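Local coordinates for protein Lysine/ornithine decarboxylase (Selenomonas ruminantium, PDB 5GJO) that decarboxylates both L-lysine and L-ornithine, to cadaverine and putrescine, as a homodimer that uses pyridoxal 5'-phosphate, at residues A[5-8]-A[9-13]; A[337-340]-A[341-345]. The protein carries 2 engineered substitutions. All blocks are in the same frame, centred on the assembly; numbering follows the deposited sequence.

Near the N terminus, interaction 1 turns the incoming loop 5-8 into helix 9-18 through a capped first turn. Interaction 2 comes more than 300 residues later, where the loop after strand 329-336 makes a tight turn into strand 344-347. Each contact closes a loop of only a few residues. They follow one another in series, so neither nests in nor crosses the other. In space the centres of interaction 1 and interaction 2 lie about 15 Å apart. V12 CG1 of interaction 1 packs on K344 CB of interaction 2 at 3.7 Å. This joins helix 9-18 to the mixed sheet that contains strand 344-347, well away from the pyridoxal phosphate pocket.

Interaction 1: residues A[5-8]-A[9-13]; sequences FRLS and EKEVK. With SO4 (sulfate ion), chain F; SO4 (sulfate ion), chain E.
The first torsion of S8 (chi1 75°) puts OG between its own backbone N and carbonyl carbon, within bonding distance of E11 N. On E11, CG lies anti to the carbonyl carbon (chi1 -64°), and the extended chain reaches back to S8. The two residues form a capping box at the start of helix 9-18. S8 OG accepts from E11 N at 3.1 Å, and S8 N gives a nearly straight bond to E11 OE1 at 2.9 Å. That N-H meets the carboxylate oxygen from above the carboxylate plane. V12 N bonds to S8 O at 3.0 Å, an i to i+4 bond made to the N-cap residue. Beside the box, L7 CB rests against V12 CG2 at 3.9 Å. E11 OE1 also takes a salt bridge from R381. With an alanine in place of E11, S8 N is likely to lose its acceptor and R381 this carboxylate partner. Two sulfates, probably from the crystallisation liquor, lie nearby. O3 of the chain F sulfate accepts from E9 N at 2.8 Å, at the N-terminal end of the helix. O1 of the chain E sulfate lies at the edge of the R6 guanidinium, 3.1 Å from R6 NH1, which donates to it. N267 anchors the loop through F5 O and L7 N. L7 and V12 both face the mixed sheet, touching V269 of strand 266-276 and L346 of strand 344-347.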
loop_
_atom_site.group_PDB
_atom_site.type_symbol
_atom_site.label_atom_id
_atom_site.label_comp_id
_atom_site.label_asym_id
_atom_site.label_seq_id
_atom_site.Cartn_x
_atom_site.Cartn_y
_atom_site.Cartn_z
ATOM N N PHE A 5 16.881 19.030 -1.153
ATOM C CA PHE A 5 15.853 20.035 -0.912
ATOM C C PHE A 5 15.357 19.835 0.526
ATOM O O PHE A 5 15.051 18.691 0.993
ATOM C CB PHE A 5 14.700 19.819 -1.904
ATOM C CG PHE A 5 13.512 20.671 -1.634
ATOM C CD1 PHE A 5 13.633 22.031 -1.657
ATOM C CD2 PHE A 5 12.252 20.105 -1.284
ATOM C CE1 PHE A 5 12.527 22.841 -1.405
ATOM C CE2 PHE A 5 11.164 20.911 -1.041
ATOM C CZ PHE A 5 11.292 22.272 -1.111
ATOM N N ARG A 6 15.303 20.922 1.277
ATOM C CA ARG A 6 14.837 20.865 2.641
ATOM C C ARG A 6 14.131 22.148 2.969
ATOM O O ARG A 6 14.741 23.250 2.904
ATOM C CB ARG A 6 16.042 20.764 3.576
ATOM C CG ARG A 6 15.595 20.772 5.034
ATOM C CD ARG A 6 16.684 20.295 6.027
ATOM N NE ARG A 6 16.201 20.496 7.410
ATOM C CZ ARG A 6 16.788 20.005 8.500
ATOM N NH1 ARG A 6 17.878 19.296 8.386
ATOM N NH2 ARG A 6 16.266 20.267 9.717
ATOM N N LEU A 7 12.923 22.038 3.451
ATOM C CA LEU A 7 12.214 23.177 3.922
ATOM C C LEU A 7 12.798 23.678 5.237
ATOM O O LEU A 7 13.139 22.909 6.093
ATOM C CB LEU A 7 10.733 22.828 4.148
ATOM C CG LEU A 7 9.940 22.477 2.877
ATOM C CD1 LEU A 7 8.648 21.854 3.256
ATOM C CD2 LEU A 7 9.758 23.633 1.904
ATOM N N SER A 8 12.823 24.995 5.424
ATOM C CA SER A 8 13.143 25.562 6.699
ATOM C C SER A 8 11.982 25.482 7.667
ATOM O O SER A 8 10.878 25.345 7.297
ATOM C CB SER A 8 13.561 27.034 6.552
ATOM O OG SER A 8 12.436 27.840 6.307
ATOM N N GLU A 9 12.250 25.633 8.946
ATOM C CA GLU A 9 11.205 25.683 9.964
ATOM C C GLU A 9 10.172 26.767 9.649
ATOM O O GLU A 9 8.958 26.504 9.734
ATOM C CB GLU A 9 11.771 25.916 11.373
ATOM C CG GLU A 9 10.674 25.861 12.433
ATOM C CD GLU A 9 11.197 25.968 13.875
ATOM O OE1 GLU A 9 12.424 25.983 14.077
ATOM O OE2 GLU A 9 10.342 26.016 14.759
ATOM N N LYS A 10 10.627 27.930 9.244
ATOM C CA LYS A 10 9.697 29.010 8.911
ATOM C C LYS A 10 8.778 28.670 7.759
ATOM O O LYS A 10 7.585 28.946 7.809
ATOM C CB LYS A 10 10.501 30.294 8.614
ATOM C CG LYS A 10 9.534 31.419 8.288
ATOM C CD LYS A 10 10.181 32.695 7.791
ATOM C CE LYS A 10 9.055 33.703 7.469
ATOM N NZ LYS A 10 9.721 35.019 7.215
ATOM N N GLU A 11 9.343 28.071 6.705
ATOM C CA GLU A 11 8.570 27.601 5.545
ATOM C C GLU A 11 7.560 26.575 5.931
ATOM O O GLU A 11 6.483 26.544 5.396
ATOM C CB GLU A 11 9.499 27.092 4.454
ATOM C CG GLU A 11 10.384 28.211 3.887
ATOM C CD GLU A 11 11.494 27.724 3.011
ATOM O OE1 GLU A 11 11.943 26.566 3.109
ATOM O OE2 GLU A 11 12.021 28.547 2.233
ATOM N N VAL A 12 7.981 25.624 6.750
ATOM C CA VAL A 12 7.046 24.618 7.283
ATOM C C VAL A 12 5.845 25.266 7.927
ATOM O O VAL A 12 4.670 24.925 7.626
ATOM C CB VAL A 12 7.728 23.595 8.264
ATOM C CG1 VAL A 12 6.693 22.723 8.950
ATOM C CG2 VAL A 12 8.677 22.725 7.506
ATOM N N LYS A 13 6.099 26.268 8.746
ATOM C CA LYS A 13 5.036 26.958 9.461
ATOM C C LYS A 13 4.023 27.673 8.520
ATOM O O LYS A 13 2.809 27.529 8.663
ATOM C CB LYS A 13 5.670 27.995 10.374
ATOM C CG LYS A 13 4.723 28.900 11.132
ATOM C CD LYS A 13 5.430 29.937 12.072
ATOM C CE LYS A 13 4.381 30.453 13.108
ATOM N NZ LYS A 13 4.793 31.631 13.924
HETATM S S SO4 F . 15.831 25.739 9.925
HETATM O O1 SO4 F . 16.614 26.626 9.080
HETATM O O2 SO4 F . 15.558 24.477 9.265
HETATM O O3 SO4 F . 14.610 26.372 10.320
HETATM O O4 SO4 F . 16.652 25.464 11.103
HETATM S S SO4 E . 18.300 17.833 12.297
HETATM O O1 SO4 E . 19.077 18.275 11.100
HETATM O O2 SO4 E . 18.562 16.395 12.534
HETATM O O3 SO4 E . 18.760 18.727 13.390
HETATM O O4 SO4 E . 16.823 18.021 12.271
#

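Interaction 2: residues A[337-340]-A[341-345]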
loop_
_atom_site.group_PDB
_atom_site.type_symbol
_atom_site.label_atom_id
_atom_site.label_comp_id
_atom_site.label_asym_id
_atom_site.label_seq_id
_atom_site.Cartn_x
_atom_site.Cartn_y
_atom_site.Cartn_z
ATOM N N PRO A 337 12.515 16.281 20.922
ATOM C CA PRO A 337 12.061 17.200 21.925
ATOM C C PRO A 337 10.655 16.969 22.330
ATOM O O PRO A 337 9.971 16.075 21.747
ATOM C CB PRO A 337 12.274 18.552 21.281
ATOM C CG PRO A 337 12.010 18.278 19.857
ATOM C CD PRO A 337 12.558 16.926 19.598
ATOM N N GLU A 338 10.215 17.700 23.353
ATOM C CA GLU A 338 8.859 17.579 23.799
ATOM C C GLU A 338 7.962 18.237 22.767
ATOM O O GLU A 338 8.120 19.425 22.471
ATOM C CB GLU A 338 8.635 18.278 25.159
ATOM C CG GLU A 338 7.160 18.332 25.537
ATOM C CD GLU A 338 6.840 18.920 26.928
ATOM O OE1 GLU A 338 5.791 18.580 27.483
ATOM O OE2 GLU A 338 7.625 19.709 27.453
ATOM N N LEU A 339 7.132 17.462 22.086
ATOM C CA LEU A 339 6.192 17.981 21.099
ATOM C C LEU A 339 4.738 18.064 21.634
ATOM O O LEU A 339 4.383 17.343 22.579
ATOM C CB LEU A 339 6.226 17.075 19.820
ATOM C CG LEU A 339 7.579 16.875 19.168
ATOM C CD1 LEU A 339 7.469 15.907 17.989
ATOM C CD2 LEU A 339 8.159 18.194 18.723
ATOM N N LYS A 340 3.945 18.917 21.017
ATOM C CA LYS A 340 2.550 19.119 21.408
ATOM C C LYS A 340 1.688 18.958 20.187
ATOM O O LYS A 340 2.155 19.143 19.041
ATOM C CB LYS A 340 2.292 20.519 21.905
ATOM C CG LYS A 340 3.335 21.131 22.786
ATOM C CD LYS A 340 3.198 20.670 24.207
ATOM C CE LYS A 340 4.216 21.390 25.103
ATOM N NZ LYS A 340 3.533 21.746 26.367
ATOM N N ILE A 341 0.422 18.637 20.427
ATOM C CA ILE A 341 -0.563 18.543 19.367
ATOM C C ILE A 341 -0.539 19.838 18.564
ATOM O O ILE A 341 -0.474 20.956 19.159
ATOM C CB ILE A 341 -1.960 18.305 19.928
ATOM C CG1 ILE A 341 -2.010 16.889 20.488
ATOM C CG2 ILE A 341 -3.033 18.509 18.828
ATOM C CD1 ILE A 341 -3.341 16.550 21.166
ATOM N N GLY A 342 -0.542 19.704 17.222
ATOM C CA GLY A 342 -0.463 20.880 16.355
ATOM C C GLY A 342 0.944 21.220 15.853
ATOM O O GLY A 342 1.065 21.953 14.833
ATOM N N ASP A 343 2.015 20.696 16.507
ATOM C CA ASP A 343 3.398 20.859 16.025
ATOM C C ASP A 343 3.519 20.117 14.683
ATOM O O ASP A 343 2.849 19.072 14.469
ATOM C CB ASP A 343 4.464 20.326 16.999
ATOM C CG ASP A 343 4.604 21.178 18.305
ATOM O OD1 ASP A 343 4.059 22.283 18.363
ATOM O OD2 ASP A 343 5.315 20.686 19.207
ATOM N N LYS A 344 4.292 20.686 13.771
ATOM C CA LYS A 344 4.578 20.031 12.513
ATOM C C LYS A 344 5.966 19.436 12.585
ATOM O O LYS A 344 6.851 20.020 13.148
ATOM C CB LYS A 344 4.483 20.991 11.329
ATOM C CG LYS A 344 3.063 21.387 10.962
ATOM C CD LYS A 344 2.546 22.406 11.946
ATOM C CE LYS A 344 1.118 22.797 11.654
ATOM N NZ LYS A 344 0.090 21.832 12.136
ATOM N N VAL A 345 6.109 18.253 12.025
ATOM C CA VAL A 345 7.398 17.656 11.794
ATOM C C VAL A 345 7.649 17.555 10.305
ATOM O O VAL A 345 6.695 17.616 9.460
ATOM C CB VAL A 345 7.576 16.261 12.474
ATOM C CG1 VAL A 345 7.455 16.424 13.983
ATOM C CG2 VAL A 345 6.654 15.201 11.920
#
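The side chains of D343 and K340 run alongside each other in one direction, while the D343 carboxylate turns back to the backbone of K340. D343 OD2 accepts from K340 N at 2.9 Å. The donor stands well above the carboxylate plane, 64° out of it. D343 CG sits beside its own backbone N, anti to the carbonyl carbon (chi1 -70°), which carries OD2 back to K340 N. L339 runs at a slant to D343, and L339 CA lies 3.4 Å from D343 OD2. Residues K340 to D343 form a type II beta turn, closed by the bond from D343 N to K340 O at 3.0 Å. G342 has a positive phi (96°), and a side chain at these backbone angles would collide with I341 O. The turn leads from the loop after strand 329-336 into strand 344-347, which pairs antiparallel with strand 266-276 and with strand 306-307. Where the strand begins, the side chains of L339 and V345 lie nearly perpendicular, with L339 CD1 4.0 Å from V345 CG1, and both also touch C308. K344 points away from 337-340, and its chain bends so that K344 NZ reaches G342 O at 2.9 Å and also bonds S271 OG. I341, on the outer side of the turn, packs on S120 of the second subunit.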